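Local coordinates for cystathionine beta-lyase family protein, YNBB B.subtilis ortholog (Clostridium acetobutylicum, PDB 3HVY) that is a putative cystathionine beta-lyase of the methionine gamma-lyase family, carrying pyridoxal phosphate on a lysine, and is probably involved in aluminium resistance, at residues D[27-31]-D[309-314]; D[319-323]-D[335-339]. All blocks are in the same frame, centred on the assembly; numbering follows the deposited sequence.

Contact 1 of 2, residues D[27-31]-D[309-314]; sequences ALNDV and VFCARI
Ala27, Leu28 and Val31 meet Val309, Phe310, Arg313 and Ile314 where two long helices, 18-55 and 287-317, pack steeply across each other, their local axes 9.0 Å apart and 121° between their N-to-C directions. Ala27, with only a methyl, lets the backbones approach locally, its CA 5.2 Å from Ile314 CA: its CB lies 3.7 Å from Ile314 CB, while the CE1 corner of the Phe310 ring approaches the same methyl obliquely. Phe310 holds its CG anti to the backbone N (chi1 171°), which brings the ring end to the facing helix, near Leu28 CD1. At the other end of the apolar patch, Val31 CG1 sits 3.9 Å from Val309 CG1 and slides alongside the first methylene of Arg313, with Tyr326 also touching Val31.

The polar part is a side-on salt bridge: Arg313, its chain bent at chi2, donates from NE and NH2 to Asp30 OD2, and its NH1 pairs with Glu316 in the same helix. Both donors reach OD2 from one face of a carboxylate turned 55° from the guanidinium: Arg313 NE lies 2.8 Å from Asp30 OD2, on the anti side but tilted out of the carboxylate plane, and NH2 lies 3.0 Å from OD2, well above that plane.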
ATOM      1  N   ALA D  27      15.908 -22.992  34.199  1.00 32.79           N
ATOM      2  CA  ALA D  27      14.917 -21.910  34.089  1.00 32.30           C
ATOM      3  C   ALA D  27      13.641 -22.386  33.389  1.00 32.16           C
ATOM      4  O   ALA D  27      12.523 -22.109  33.807  1.00 31.15           O
ATOM      5  CB  ALA D  27      15.545 -20.681  33.367  1.00 29.32           C
ATOM      6  N   LEU D  28      13.803 -23.144  32.330  1.00 31.53           N
ATOM      7  CA  LEU D  28      12.643 -23.588  31.584  1.00 34.19           C
ATOM      8  C   LEU D  28      11.774 -24.468  32.472  1.00 35.05           C
ATOM      9  O   LEU D  28      10.547 -24.290  32.551  1.00 32.23           O
ATOM     10  CB  LEU D  28      13.058 -24.291  30.290  1.00 36.05           C
ATOM     11  CG  LEU D  28      11.926 -24.410  29.257  1.00 45.84           C
ATOM     12  CD1 LEU D  28      11.583 -22.998  28.686  1.00 45.38           C
ATOM     13  CD2 LEU D  28      12.290 -25.398  28.121  1.00 44.65           C
ATOM     14  N   ASN D  29      12.397 -25.390  33.192  1.00 35.18           N
ATOM     15  CA  ASN D  29      11.612 -26.214  34.124  1.00 35.30           C
ATOM     16  C   ASN D  29      10.948 -25.384  35.188  1.00 31.02           C
ATOM     17  O   ASN D  29       9.836 -25.619  35.543  1.00 31.67           O
ATOM     18  CB  ASN D  29      12.497 -27.256  34.806  1.00 38.53           C
ATOM     19  CG  ASN D  29      12.902 -28.346  33.850  1.00 54.09           C
ATOM     20  OD1 ASN D  29      12.143 -28.663  32.919  1.00 59.32           O
ATOM     21  ND2 ASN D  29      14.104 -28.915  34.044  1.00 59.74           N
ATOM     22  N   ASP D  30      11.666 -24.419  35.730  1.00 31.57           N
ATOM     23  CA  ASP D  30      11.131 -23.593  36.794  1.00 28.51           C
ATOM     24  C   ASP D  30       9.920 -22.795  36.398  1.00 28.13           C
ATOM     25  O   ASP D  30       9.058 -22.501  37.237  1.00 28.00           O
ATOM     26  CB  ASP D  30      12.208 -22.624  37.304  1.00 26.23           C
ATOM     27  CG  ASP D  30      13.308 -23.307  38.115  1.00 30.63           C
ATOM     28  OD1 ASP D  30      13.137 -24.469  38.477  1.00 33.40           O
ATOM     29  OD2 ASP D  30      14.345 -22.651  38.439  1.00 31.65           O
ATOM     30  N   VAL D  31       9.838 -22.384  35.140  1.00 32.00           N
ATOM     31  CA  VAL D  31       8.718 -21.520  34.726  1.00 30.04           C
ATOM     32  C   VAL D  31       7.552 -22.246  34.074  1.00 31.26           C
ATOM     33  O   VAL D  31       6.579 -21.616  33.655  1.00 29.53           O
ATOM     34  CB  VAL D  31       9.170 -20.397  33.759  1.00 31.90           C
ATOM     35  CG1 VAL D  31      10.267 -19.516  34.396  1.00 34.01           C
ATOM     36  CG2 VAL D  31       9.616 -20.918  32.410  1.00 31.03           C
ATOM     37  N   VAL D 309       9.050 -13.634  31.657  1.00 30.25           N
ATOM     38  CA  VAL D 309       9.070 -14.560  32.793  1.00 26.93           C
ATOM     39  C   VAL D 309      10.257 -15.484  32.735  1.00 26.66           C
ATOM     40  O   VAL D 309      10.893 -15.725  33.740  1.00 29.12           O
ATOM     41  CB  VAL D 309       7.697 -15.332  32.870  1.00 29.11           C
ATOM     42  CG1 VAL D 309       7.764 -16.531  33.839  1.00 26.23           C
ATOM     43  CG2 VAL D 309       6.510 -14.356  33.252  1.00 26.95           C
ATOM     44  N   PHE D 310      10.549 -16.033  31.550  1.00 30.31           N
ATOM     45  CA  PHE D 310      11.754 -16.850  31.354  1.00 29.16           C
ATOM     46  C   PHE D 310      13.010 -15.988  31.574  1.00 29.25           C
ATOM     47  O   PHE D 310      13.961 -16.383  32.253  1.00 28.21           O
ATOM     48  CB  PHE D 310      11.777 -17.424  29.937  1.00 26.03           C
ATOM     49  CG  PHE D 310      13.080 -18.095  29.565  1.00 28.31           C
ATOM     50  CD1 PHE D 310      13.414 -19.336  30.082  1.00 32.88           C
ATOM     51  CD2 PHE D 310      14.005 -17.457  28.757  1.00 31.14           C
ATOM     52  CE1 PHE D 310      14.619 -19.941  29.746  1.00 31.75           C
ATOM     53  CE2 PHE D 310      15.223 -18.023  28.457  1.00 31.46           C
ATOM     54  CZ  PHE D 310      15.534 -19.277  28.943  1.00 25.06           C
ATOM     55  N   CYS D 311      13.016 -14.789  31.033  1.00 28.43           N
ATOM     56  CA  CYS D 311      14.163 -13.895  31.282  1.00 27.63           C
ATOM     57  C   CYS D 311      14.387 -13.655  32.802  1.00 29.35           C
ATOM     58  O   CYS D 311      15.511 -13.741  33.310  1.00 27.56           O
ATOM     59  CB  CYS D 311      13.938 -12.573  30.555  1.00 30.91           C
ATOM     60  SG  CYS D 311      15.261 -11.365  30.822  1.00 32.48           S
ATOM     61  N   ALA D 312      13.321 -13.268  33.509  1.00 26.20           N
ATOM     62  CA  ALA D 312      13.316 -13.106  34.956  1.00 26.59           C
ATOM     63  C   ALA D 312      13.986 -14.295  35.674  1.00 27.29           C
ATOM     64  O   ALA D 312      14.822 -14.099  36.535  1.00 27.47           O
ATOM     65  CB  ALA D 312      11.821 -12.939  35.488  1.00 26.02           C
ATOM     66  N   ARG D 313      13.555 -15.522  35.358  1.00 28.23           N
ATOM     67  CA  ARG D 313      14.105 -16.688  36.041  1.00 27.36           C
ATOM     68  C   ARG D 313      15.544 -16.961  35.674  1.00 28.18           C
ATOM     69  O   ARG D 313      16.369 -17.138  36.572  1.00 28.67           O
ATOM     70  CB  ARG D 313      13.294 -17.956  35.840  1.00 29.76           C
ATOM     71  CG  ARG D 313      13.779 -19.106  36.700  1.00 28.58           C
ATOM     72  CD  ARG D 313      13.907 -18.716  38.167  1.00 22.80           C
ATOM     73  NE  ARG D 313      14.006 -19.905  39.053  1.00 29.90           N
ATOM     74  CZ  ARG D 313      14.188 -19.879  40.376  1.00 27.67           C
ATOM     75  NH1 ARG D 313      14.321 -18.724  41.064  1.00 31.79           N
ATOM     76  NH2 ARG D 313      14.316 -21.033  41.020  1.00 30.05           N
ATOM     77  N   ILE D 314      15.870 -16.963  34.376  1.00 32.50           N
ATOM     78  CA  ILE D 314      17.236 -17.275  33.997  1.00 30.62           C
ATOM     79  C   ILE D 314      18.242 -16.215  34.488  1.00 29.10           C
ATOM     80  O   ILE D 314      19.319 -16.563  34.941  1.00 30.98           O
ATOM     81  CB  ILE D 314      17.398 -17.592  32.501  1.00 30.46           C
ATOM     82  CG1 ILE D 314      18.689 -18.416  32.291  1.00 31.67           C
ATOM     83  CG2 ILE D 314      17.364 -16.302  31.613  1.00 25.86           C
ATOM     84  CD1 ILE D 314      18.927 -18.850  30.772  1.00 29.37           C
TER

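Contact 2 of 2, residues D[319-323]-D[335-339]; sequences GFDVL and QAIKF
Backbone bonds join Asp321 to Lys338 and Leu323 to Ala336 in an antiparallel beta hairpin, whose first strand, 321-323, is an outermost strand of a five-stranded sheet within this chain. Lys338 N donates to Asp321 O at 2.9 Å in a nearly straight bond, and Leu323 and Ala336 exchange a reciprocal pair. Between them Val322 and Ile337 form a non-hydrogen-bonded pair, where Val322 CA makes a CA-H...O contact with Ala336 O. Between Asp321 and Lys338 the second link is made by a water, which accepts from Asp321 N and donates to Lys338 O.

Gln335 adds a side-chain bond to this backbone pattern. The bend at chi2 (56°) turns its amide forward along its strand and toward the neighbouring one, and NE2 donates to Ala336 O at 3.1 Å. That carbonyl also takes Leu323 N, and the two donors arrive from opposite faces of its plane. Gln335 NE2 further reaches Pro324 O, while OE1 accepts from Arg330, so both ends of the amide are held.

Aromatic packing occupies the end near Phe339. The edge of Phe339 points toward the face of Phe320 in a T-shaped stack, centroids 5.4 Å apart and planes at 64°. Lys338 O and Phe339 O lie at the rim of the Phe320 ring, and Ile337 CG2 sits over one face of Phe339, offset toward its rim.

On the face shared by Asp321 and Lys338 the opposite charges stay apart, with Asp321 OD1 4.4 Å from Lys338 NZ. Asp321 instead bridges to Lys325, and Lys338 makes a cation-pi contact with Trp190. The chemistry thus implies a pairing fixed mainly by backbone bonds, with Ala336 O accepting a second bond from Gln335 NE2 and any attraction between Asp321 and Lys338 probably only a weak supplement.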
ATOM      1  N   GLY D 319      22.331 -14.931  39.057  1.00 34.60           N
ATOM      2  CA  GLY D 319      22.737 -14.089  40.177  1.00 37.43           C
ATOM      3  C   GLY D 319      22.119 -12.702  40.232  1.00 38.31           C
ATOM      4  O   GLY D 319      22.352 -11.987  41.175  1.00 41.10           O
ATOM      5  N   PHE D 320      21.298 -12.326  39.252  1.00 34.46           N
ATOM      6  CA  PHE D 320      20.783 -10.976  39.192  1.00 29.94           C
ATOM      7  C   PHE D 320      19.452 -10.785  39.909  1.00 29.31           C
ATOM      8  O   PHE D 320      18.561 -11.669  39.868  1.00 31.57           O
ATOM      9  CB  PHE D 320      20.627 -10.550  37.729  1.00 30.69           C
ATOM     10  CG  PHE D 320      21.924 -10.480  36.966  1.00 28.14           C
ATOM     11  CD1 PHE D 320      22.737  -9.339  37.058  1.00 41.58           C
ATOM     12  CD2 PHE D 320      22.352 -11.539  36.189  1.00 34.54           C
ATOM     13  CE1 PHE D 320      23.912  -9.250  36.355  1.00 38.24           C
ATOM     14  CE2 PHE D 320      23.546 -11.473  35.496  1.00 39.86           C
ATOM     15  CZ  PHE D 320      24.333 -10.343  35.566  1.00 34.50           C
ATOM     16  N   ASP D 321      19.316  -9.604  40.533  1.00 29.49           N
ATOM     17  CA  ASP D 321      18.028  -9.153  41.051  1.00 30.20           C
ATOM     18  C   ASP D 321      17.226  -8.707  39.823  1.00 30.50           C
ATOM     19  O   ASP D 321      17.743  -7.979  38.972  1.00 35.20           O
ATOM     20  CB  ASP D 321      18.211  -8.000  42.041  1.00 29.70           C
ATOM     21  CG  ASP D 321      16.986  -7.807  42.962  1.00 32.19           C
ATOM     22  OD1 ASP D 321      17.029  -6.895  43.817  1.00 44.19           O
ATOM     23  OD2 ASP D 321      15.996  -8.585  42.824  1.00 37.09           O
ATOM     24  N   VAL D 322      15.996  -9.193  39.702  1.00 32.50           N
ATOM     25  CA  VAL D 322      15.119  -8.881  38.565  1.00 27.28           C
ATOM     26  C   VAL D 322      13.798  -8.393  39.116  1.00 30.95           C
ATOM     27  O   VAL D 322      13.458  -8.642  40.288  1.00 30.16           O
ATOM     28  CB  VAL D 322      14.910 -10.118  37.648  1.00 28.29           C
ATOM     29  CG1 VAL D 322      16.258 -10.679  37.230  1.00 28.69           C
ATOM     30  CG2 VAL D 322      14.068 -11.227  38.340  1.00 30.40           C
ATOM     31  N   LEU D 323      13.023  -7.712  38.272  1.00 30.80           N
ATOM     32  CA  LEU D 323      11.706  -7.277  38.666  1.00 29.22           C
ATOM     33  C   LEU D 323      10.822  -7.114  37.459  1.00 29.92           C
ATOM     34  O   LEU D 323      11.204  -6.425  36.521  1.00 30.89           O
ATOM     35  CB  LEU D 323      11.795  -5.967  39.400  1.00 27.39           C
ATOM     36  CG  LEU D 323      10.551  -5.587  40.187  1.00 36.69           C
ATOM     37  CD1 LEU D 323      10.426  -6.546  41.409  1.00 41.02           C
ATOM     38  CD2 LEU D 323      10.707  -4.160  40.636  1.00 34.09           C
ATOM     39  N   GLN D 335      10.230  -6.533  31.505  1.00 29.37           N
ATOM     40  CA  GLN D 335      11.061  -7.209  32.468  1.00 28.84           C
ATOM     41  C   GLN D 335      12.253  -6.327  32.723  1.00 28.83           C
ATOM     42  O   GLN D 335      12.926  -5.935  31.777  1.00 27.99           O
ATOM     43  CB  GLN D 335      11.615  -8.527  31.937  1.00 29.57           C
ATOM     44  CG  GLN D 335      12.394  -9.338  32.980  1.00 30.72           C
ATOM     45  CD  GLN D 335      11.567  -9.616  34.231  1.00 25.66           C
ATOM     46  OE1 GLN D 335      10.462 -10.119  34.127  1.00 31.43           O
ATOM     47  NE2 GLN D 335      12.118  -9.312  35.420  1.00 28.55           N
ATOM     48  N   ALA D 336      12.535  -6.077  33.997  1.00 27.64           N
ATOM     49  CA  ALA D 336      13.703  -5.289  34.444  1.00 28.88           C
ATOM     50  C   ALA D 336      14.757  -6.215  35.066  1.00 27.14           C
ATOM     51  O   ALA D 336      14.417  -7.220  35.696  1.00 28.93           O
ATOM     52  CB  ALA D 336      13.268  -4.159  35.444  1.00 26.70           C
ATOM     53  N   ILE D 337      16.029  -5.877  34.867  1.00 30.90           N
ATOM     54  CA  ILE D 337      17.140  -6.661  35.354  1.00 28.60           C
ATOM     55  C   ILE D 337      18.155  -5.650  35.962  1.00 31.40           C
ATOM     56  O   ILE D 337      18.558  -4.720  35.271  1.00 33.81           O
ATOM     57  CB  ILE D 337      17.853  -7.404  34.204  1.00 30.43           C
ATOM     58  CG1 ILE D 337      16.861  -8.202  33.311  1.00 34.59           C
ATOM     59  CG2 ILE D 337      19.021  -8.288  34.763  1.00 26.81           C
ATOM     60  CD1 ILE D 337      17.492  -8.705  32.006  1.00 33.95           C
ATOM     61  N   LYS D 338      18.508  -5.802  37.234  1.00 30.03           N
ATOM     62  CA  LYS D 338      19.498  -4.912  37.877  1.00 32.20           C
ATOM     63  C   LYS D 338      20.902  -5.484  37.649  1.00 32.54           C
ATOM     64  O   LYS D 338      21.337  -6.386  38.333  1.00 32.88           O
ATOM     65  CB  LYS D 338      19.184  -4.758  39.350  1.00 31.40           C
ATOM     66  CG  LYS D 338      20.009  -3.720  40.089  1.00 33.61           C
ATOM     67  CD  LYS D 338      19.607  -3.572  41.554  1.00 41.68           C
ATOM     68  CE  LYS D 338      18.169  -3.027  41.708  1.00 51.46           C
ATOM     69  NZ  LYS D 338      17.801  -2.640  43.110  1.00 48.58           N
ATOM     70  N   PHE D 339      21.607  -4.954  36.663  1.00 33.24           N
ATOM     71  CA  PHE D 339      22.935  -5.478  36.334  1.00 35.00           C
ATOM     72  C   PHE D 339      23.995  -5.069  37.370  1.00 37.80           C
ATOM     73  O   PHE D 339      24.946  -5.807  37.584  1.00 38.80           O
ATOM     74  CB  PHE D 339      23.328  -5.072  34.908  1.00 32.53           C
ATOM     75  CG  PHE D 339      22.512  -5.744  33.847  1.00 32.14           C
ATOM     76  CD1 PHE D 339      22.829  -7.023  33.425  1.00 31.76           C
ATOM     77  CD2 PHE D 339      21.401  -5.132  33.325  1.00 31.84           C
ATOM     78  CE1 PHE D 339      22.087  -7.647  32.481  1.00 30.49           C
ATOM     79  CE2 PHE D 339      20.651  -5.737  32.361  1.00 31.18           C
ATOM     80  CZ  PHE D 339      20.992  -7.001  31.937  1.00 31.15           C
TER
HETATM   81  O   HOH W   1      21.414  -7.784  40.674  1.00 31.92           O

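Helix 287-317 is the common element that lets a helix crossing and a sheet edge be built as one unit. Contact 1 uses one side of its 309-314 turns, while Cys311 and Ala312 from the same turns pack on contact 2, whose centre is 13 Å away. Cys311 SG meets Ile337 CD1 at 3.7 Å, Ala312 CB lies 3.4 Å from Gln335 OE1, and Ala312 O is 3.5 Å from Val322 CG2. The chain then runs from the helix through the Schellman motif at Gly319 and, by way of Phe320, into strand 321-323. Neither contact contains Lys244, the residue that carries the pyridoxal phosphate, or the sodium ligands Asn85 and Asn88; both are structural packing.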